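Local coordinates for arylesterase (PDB 5L2P), which hydrolyses aromatic esters, aryl dialkyl phosphates such as paraoxon and p-nitrophenyl esters of fatty acids, with broad substrate specificity, at the interface of chains A and B and the interface of chains A and C. Sequence-based numbering; all coordinates share one arbitrary frame. Chains: chain A/B/C, Arylesterase.

The C-alpha centres of contact 1 and contact 2 lie about 18 Å apart, and chain A reaches a different neighbour through each. They share two stretches of the fold. Segment 187-192 of contact 2 runs straight into the helix that carries Arg197 of contact 1, and helix 254-266 gives A:Arg254 to contact 1 and A:Asp255, A:Gln256 and A:Ala259 to contact 2. Both lie near the catalytic acid A:Asp251, about 8 Å from the C-alpha centre of contact 1 and 12 Å from that of contact 2. Because the enzyme is a monomer, both two-fold interfaces may reflect crystal packing.

Contact 1: the interface of chains A and B. Residues chain A 1-2, 197-198, 249-250, 254; chain B 193, 196-198.
The end of helix 193-198 in chain B docks here on the alpha/beta-hydrolase fold of chain A, against A:Glu249 and A:Tyr250, which directly precede the catalytic A:Asp251, and against the N-terminal A:Met1 and A:Pro2. B:Arg197 carries the contact. Its CG is anti to the carbonyl carbon (chi1 -75°) and the chain runs extended from there to NE, so the guanidinium reaches across to A:Glu249, between A:Tyr198 and its own B:Lys193. A:Glu249 comes tip to tip from the other side, CG anti to its backbone N (chi1 -178°). The salt bridge joins NH2 of B:Arg197 to carboxylate OE2 of A:Glu249 at 2.9 Å, in the guanidinium plane, nearly straight, and on the anti lone pair. B:Lys193 adds a looser salt bridge, its NZ 3.9 Å from the same OE2 of A:Glu249, while its CD lies against one guanidinium face of B:Arg197. Toward the rim of the opposite face stands the phenol oxygen OH of A:Tyr198, its ring turned 87° to the guanidinium. B:Arg197 NE donates a weak hydrogen bond of 3.2 Å to the phenol OH of A:Tyr250. The aliphatic stem packs against the A:Pro2 ring, whose CG lies 3.9 Å from CG of B:Arg197, and SD of A:Met1 lies 3.7 Å from the backbone O of B:Arg197. An alanine at B:Arg197 would remove the guanidinium and most of the stem, and would probably cost the main salt bridge and the packing on A:Pro2. Like charges are near: A:Arg197 NH1 is 4.2 Å from B:Arg197 NH1, and A:Arg254 NH1 is 4.3 Å from B:Arg197 NH2. A:Glu249 is likely to offset them, and its backbone O accepts a weak hydrogen bond from A:Arg254 NH1.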
# COMPACT_ATOMS: atom_id res chain seq x y z
N MET A 1 -15.64 4.21 0.40
CA MET A 1 -14.46 3.64 -0.35
C MET A 1 -14.81 3.33 -1.80
O MET A 1 -16.00 3.26 -2.15
CB MET A 1 -13.93 2.37 0.35
CG MET A 1 -13.16 2.69 1.63
SD MET A 1 -11.60 3.55 1.41
CE MET A 1 -10.61 2.12 1.03
N PRO A 2 -13.78 3.17 -2.67
CA PRO A 2 -14.03 2.96 -4.09
C PRO A 2 -14.33 1.49 -4.42
O PRO A 2 -13.49 0.77 -4.94
CB PRO A 2 -12.73 3.43 -4.73
CG PRO A 2 -11.70 3.08 -3.75
CD PRO A 2 -12.34 3.28 -2.39
N ARG A 197 -7.73 -2.45 8.07
CA ARG A 197 -8.55 -1.49 7.37
C ARG A 197 -9.89 -2.02 6.97
O ARG A 197 -10.88 -1.26 6.97
CB ARG A 197 -7.83 -1.01 6.10
CG ARG A 197 -6.61 -0.14 6.30
CD ARG A 197 -5.95 0.26 4.98
NE ARG A 197 -5.00 1.35 5.26
CZ ARG A 197 -4.05 1.77 4.45
NH1 ARG A 197 -3.85 1.22 3.28
NH2 ARG A 197 -3.31 2.78 4.84
N TYR A 198 -9.97 -3.29 6.63
CA TYR A 198 -11.24 -3.83 6.10
C TYR A 198 -11.82 -4.93 6.98
O TYR A 198 -12.56 -5.78 6.49
CB TYR A 198 -11.04 -4.37 4.70
CG TYR A 198 -10.21 -3.48 3.82
CD1 TYR A 198 -10.55 -2.15 3.62
CD2 TYR A 198 -9.09 -3.97 3.19
CE1 TYR A 198 -9.77 -1.32 2.83
CE2 TYR A 198 -8.32 -3.15 2.39
CZ TYR A 198 -8.65 -1.83 2.22
OH TYR A 198 -7.92 -0.99 1.39
N GLU A 249 -9.42 -7.05 -3.23
CA GLU A 249 -8.80 -5.83 -2.72
C GLU A 249 -9.30 -5.36 -1.36
O GLU A 249 -8.50 -4.97 -0.48
CB GLU A 249 -8.95 -4.71 -3.76
CG GLU A 249 -8.32 -3.38 -3.41
CD GLU A 249 -8.54 -2.35 -4.48
OE1 GLU A 249 -9.37 -2.65 -5.38
OE2 GLU A 249 -7.87 -1.26 -4.44
N TYR A 250 -10.60 -5.37 -1.15
CA TYR A 250 -11.17 -4.86 0.12
C TYR A 250 -11.66 -6.00 1.01
O TYR A 250 -12.76 -5.98 1.54
CB TYR A 250 -12.27 -3.85 -0.20
CG TYR A 250 -11.70 -2.65 -0.90
CD1 TYR A 250 -10.86 -1.76 -0.23
CD2 TYR A 250 -11.93 -2.44 -2.24
CE1 TYR A 250 -10.30 -0.68 -0.89
CE2 TYR A 250 -11.39 -1.35 -2.90
CZ TYR A 250 -10.57 -0.48 -2.21
OH TYR A 250 -10.00 0.59 -2.82
N ARG A 254 -6.94 -10.38 2.42
CA ARG A 254 -6.17 -10.16 1.19
C ARG A 254 -4.68 -10.39 1.36
O ARG A 254 -4.07 -11.12 0.59
CB ARG A 254 -6.41 -8.75 0.68
CG ARG A 254 -5.72 -8.37 -0.64
CD ARG A 254 -5.77 -6.85 -0.87
NE ARG A 254 -4.86 -6.15 0.03
CZ ARG A 254 -4.88 -4.86 0.30
NH1 ARG A 254 -5.79 -4.08 -0.25
NH2 ARG A 254 -3.97 -4.35 1.12
N LYS B 193 -3.22 5.91 -5.14
CA LYS B 193 -4.14 5.20 -4.30
C LYS B 193 -4.85 6.14 -3.33
O LYS B 193 -6.07 6.04 -3.13
CB LYS B 193 -3.43 4.11 -3.49
CG LYS B 193 -3.03 2.89 -4.26
CD LYS B 193 -4.20 2.05 -4.76
CE LYS B 193 -3.78 1.27 -6.01
NZ LYS B 193 -4.68 0.12 -6.15
N ASN B 196 -7.64 8.33 -5.08
CA ASN B 196 -8.82 7.62 -5.48
C ASN B 196 -9.60 7.00 -4.30
O ASN B 196 -10.79 6.84 -4.40
CB ASN B 196 -8.42 6.54 -6.48
CG ASN B 196 -8.07 7.13 -7.84
OD1 ASN B 196 -8.97 7.57 -8.58
ND2 ASN B 196 -6.76 7.12 -8.19
N ARG B 197 -8.91 6.66 -3.22
CA ARG B 197 -9.53 6.05 -2.08
C ARG B 197 -10.13 7.02 -1.09
O ARG B 197 -11.15 6.72 -0.44
CB ARG B 197 -8.54 5.15 -1.35
CG ARG B 197 -8.32 3.87 -2.09
CD ARG B 197 -7.37 3.00 -1.32
NE ARG B 197 -7.14 1.74 -2.02
CZ ARG B 197 -6.28 0.82 -1.64
NH1 ARG B 197 -5.57 1.02 -0.56
NH2 ARG B 197 -6.19 -0.31 -2.31
N TYR B 198 -9.53 8.19 -0.95
CA TYR B 198 -9.93 9.10 0.11
C TYR B 198 -10.38 10.46 -0.38
O TYR B 198 -10.39 11.41 0.41
CB TYR B 198 -8.78 9.27 1.07
CG TYR B 198 -8.12 7.96 1.44
CD1 TYR B 198 -8.85 6.94 2.02
CD2 TYR B 198 -6.76 7.75 1.23
CE1 TYR B 198 -8.26 5.74 2.37
CE2 TYR B 198 -6.16 6.56 1.58
CZ TYR B 198 -6.92 5.57 2.16
OH TYR B 198 -6.33 4.39 2.49

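Contact 2: the interface of chains A and C. Residues chain A 187-192, 232, 255-256, 259; chain C 187-192, 232, 255-256, 259.
Residues 187-192 start fully extended at Tyr187, stay roughly extended at Leu188 and Asp189 with smaller psi, then turn at Leu190 and Ala191, where psi falls to between -9° and -22° in both chains, before Ser192 leads into helix 193-197. In this GDXG-family esterase of alpha/beta-hydrolase fold, two copies of the segment pack against each other around a two-fold axis. Within each copy the Asp189 carboxylate holds the turn in an Asx-type motif. In chain A its OD1 takes two backbone N-H groups: N of A:Ser192 arrives on the syn lone pair of A:Asp189 OD1 at 3.1 Å, whereas that of A:Ala191 comes from above the carboxylate plane. OD2 accepts the hydroxyl OG of A:Ser192, also on its syn side, so both oxygens are engaged and the carboxylate is fixed in rotation. The OD1 atoms of A:Asp189 and C:Asp189 are 4.3 Å apart, and the N-H donors around each are likely to offset this like-charge pair. Tyr187 spans the interface, its CG anti to the backbone N. The phenol OH of A:Tyr187 donates to the backbone O of C:Leu188, in the carbonyl plane and close to the C=O axis (159°); the two-fold twin has C:Tyr187 OH donating to A:Leu188 O. C:Leu190 crosses the A:Tyr187 ring at about a right angle, lying over one face toward the rim, with CD1 of C:Leu190 3.5 Å from CE1 of A:Tyr187. C:Leu190 also meets A:Leu232, whose CD2 lies 3.9 Å from CB of C:Leu190 as the two side chains slide past each other in opposite directions. The methyl CB of C:Ala191 rests against helix 254-266, 3.5 Å from A:Gln256 CA, and also touches the A:Asp189 carboxylate. A:Gln256 serves as second shell: its OE1 receives the backbone N of A:Tyr187 at 3.2 Å, the donor standing above the carbonyl plane.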
# COMPACT_ATOMS: atom_id res chain seq x y z
N TYR A 187 -3.68 -17.87 8.09
CA TYR A 187 -2.89 -17.39 9.23
C TYR A 187 -3.71 -16.47 10.14
O TYR A 187 -4.67 -15.83 9.69
CB TYR A 187 -1.65 -16.60 8.70
CG TYR A 187 -0.65 -16.24 9.78
CD1 TYR A 187 0.00 -17.24 10.49
CD2 TYR A 187 -0.37 -14.91 10.10
CE1 TYR A 187 0.88 -16.94 11.52
CE2 TYR A 187 0.58 -14.59 11.09
CZ TYR A 187 1.19 -15.62 11.80
OH TYR A 187 2.11 -15.40 12.83
N LEU A 188 -3.33 -16.40 11.41
CA LEU A 188 -3.88 -15.40 12.32
C LEU A 188 -3.16 -14.08 12.10
O LEU A 188 -2.24 -13.71 12.82
CB LEU A 188 -3.74 -15.83 13.79
CG LEU A 188 -4.59 -15.02 14.77
CD1 LEU A 188 -6.07 -15.42 14.70
CD2 LEU A 188 -4.03 -15.23 16.17
N ASP A 189 -3.57 -13.37 11.08
CA ASP A 189 -2.96 -12.10 10.71
C ASP A 189 -3.49 -10.94 11.52
O ASP A 189 -4.62 -10.57 11.36
CB ASP A 189 -3.22 -11.84 9.23
CG ASP A 189 -2.75 -10.50 8.77
OD1 ASP A 189 -1.76 -9.95 9.30
OD2 ASP A 189 -3.37 -10.01 7.83
N LEU A 190 -2.66 -10.35 12.37
CA LEU A 190 -3.02 -9.15 13.11
C LEU A 190 -2.35 -7.86 12.60
O LEU A 190 -2.76 -6.76 12.96
CB LEU A 190 -2.67 -9.34 14.57
CG LEU A 190 -3.30 -10.58 15.23
CD1 LEU A 190 -2.87 -10.69 16.67
CD2 LEU A 190 -4.83 -10.63 15.14
N ALA A 191 -1.36 -8.01 11.73
CA ALA A 191 -0.46 -6.90 11.42
C ALA A 191 -0.69 -6.25 10.06
O ALA A 191 -0.32 -5.09 9.89
CB ALA A 191 0.97 -7.35 11.58
N SER A 192 -1.31 -6.94 9.12
CA SER A 192 -1.42 -6.42 7.76
C SER A 192 -2.37 -5.24 7.62
O SER A 192 -3.21 -5.00 8.44
CB SER A 192 -1.86 -7.51 6.79
OG SER A 192 -3.27 -7.68 6.79
N LEU A 232 0.37 -20.94 6.59
CA LEU A 232 1.40 -19.95 6.36
C LEU A 232 2.60 -20.14 7.34
O LEU A 232 3.71 -19.79 7.01
CB LEU A 232 0.81 -18.54 6.47
CG LEU A 232 1.64 -17.43 5.85
CD1 LEU A 232 1.85 -17.60 4.35
CD2 LEU A 232 0.99 -16.10 6.14
N ASP A 255 -4.09 -9.75 2.36
CA ASP A 255 -2.61 -9.76 2.48
C ASP A 255 -2.04 -11.12 2.85
O ASP A 255 -0.99 -11.52 2.31
CB ASP A 255 -2.13 -8.65 3.42
CG ASP A 255 -2.33 -7.23 2.81
OD1 ASP A 255 -2.44 -7.14 1.56
OD2 ASP A 255 -2.41 -6.23 3.55
N GLN A 256 -2.71 -11.87 3.72
CA GLN A 256 -2.27 -13.24 4.06
C GLN A 256 -2.34 -14.18 2.88
O GLN A 256 -1.45 -15.03 2.71
CB GLN A 256 -3.05 -13.84 5.25
CG GLN A 256 -4.51 -14.11 5.03
CD GLN A 256 -5.24 -14.40 6.34
OE1 GLN A 256 -5.45 -15.57 6.73
NE2 GLN A 256 -5.61 -13.34 7.03
N ALA A 259 0.56 -13.26 0.64
CA ALA A 259 1.71 -13.83 1.32
C ALA A 259 1.92 -15.32 1.11
O ALA A 259 3.04 -15.77 0.92
CB ALA A 259 1.58 -13.57 2.81
N TYR C 187 4.73 -8.58 17.18
CA TYR C 187 4.01 -9.73 16.69
C TYR C 187 4.83 -10.56 15.73
O TYR C 187 5.69 -10.07 15.07
CB TYR C 187 2.72 -9.27 15.98
CG TYR C 187 1.73 -10.38 15.71
CD1 TYR C 187 1.17 -11.08 16.75
CD2 TYR C 187 1.39 -10.73 14.40
CE1 TYR C 187 0.26 -12.11 16.51
CE2 TYR C 187 0.51 -11.76 14.15
CZ TYR C 187 -0.06 -12.44 15.21
OH TYR C 187 -0.90 -13.50 14.96
N LEU C 188 4.55 -11.85 15.67
CA LEU C 188 5.05 -12.72 14.62
C LEU C 188 4.21 -12.53 13.36
O LEU C 188 3.33 -13.30 13.04
CB LEU C 188 5.05 -14.22 15.04
CG LEU C 188 5.89 -15.12 14.14
CD1 LEU C 188 7.40 -14.93 14.38
CD2 LEU C 188 5.50 -16.57 14.37
N ASP C 189 4.51 -11.45 12.66
CA ASP C 189 3.83 -11.07 11.45
C ASP C 189 4.41 -11.79 10.23
O ASP C 189 5.56 -11.58 9.88
CB ASP C 189 3.94 -9.57 11.26
CG ASP C 189 3.50 -9.11 9.89
OD1 ASP C 189 2.52 -9.70 9.34
OD2 ASP C 189 4.14 -8.14 9.37
N LEU C 190 3.60 -12.64 9.59
CA LEU C 190 4.02 -13.34 8.38
C LEU C 190 3.28 -12.86 7.12
O LEU C 190 3.61 -13.27 5.98
CB LEU C 190 3.75 -14.81 8.57
CG LEU C 190 4.34 -15.54 9.79
CD1 LEU C 190 3.90 -17.00 9.83
CD2 LEU C 190 5.87 -15.40 9.81
N ALA C 191 2.26 -12.03 7.30
CA ALA C 191 1.27 -11.84 6.24
C ALA C 191 1.31 -10.43 5.68
O ALA C 191 0.83 -10.19 4.60
CB ALA C 191 -0.15 -12.23 6.71
N SER C 192 1.87 -9.48 6.38
CA SER C 192 1.90 -8.09 5.92
C SER C 192 2.76 -7.85 4.70
O SER C 192 3.67 -8.64 4.41
CB SER C 192 2.37 -7.14 7.03
OG SER C 192 3.79 -7.09 7.12
N LEU C 232 0.81 -7.42 20.48
CA LEU C 232 -0.27 -7.19 19.53
C LEU C 232 -1.38 -8.25 19.72
O LEU C 232 -2.54 -8.00 19.44
CB LEU C 232 0.26 -7.21 18.09
CG LEU C 232 -0.36 -6.29 17.03
CD1 LEU C 232 0.21 -6.53 15.65
CD2 LEU C 232 -1.80 -6.56 16.91
N ASP C 255 4.49 -2.62 9.29
CA ASP C 255 3.04 -2.86 9.41
C ASP C 255 2.52 -3.28 10.79
O ASP C 255 1.52 -2.76 11.26
CB ASP C 255 2.58 -3.79 8.31
CG ASP C 255 2.59 -3.10 6.94
OD1 ASP C 255 2.58 -1.81 6.91
OD2 ASP C 255 2.64 -3.81 5.90
N GLN C 256 3.22 -4.16 11.47
CA GLN C 256 2.87 -4.55 12.85
C GLN C 256 2.93 -3.39 13.83
O GLN C 256 2.09 -3.30 14.74
CB GLN C 256 3.74 -5.73 13.35
CG GLN C 256 5.22 -5.41 13.56
CD GLN C 256 6.05 -6.65 13.76
OE1 GLN C 256 6.35 -7.03 14.89
NE2 GLN C 256 6.38 -7.33 12.66
N ALA C 259 -0.05 -1.30 13.17
CA ALA C 259 -1.17 -2.07 13.68
C ALA C 259 -1.32 -1.94 15.21
O ALA C 259 -2.43 -1.83 15.74
CB ALA C 259 -0.99 -3.52 13.30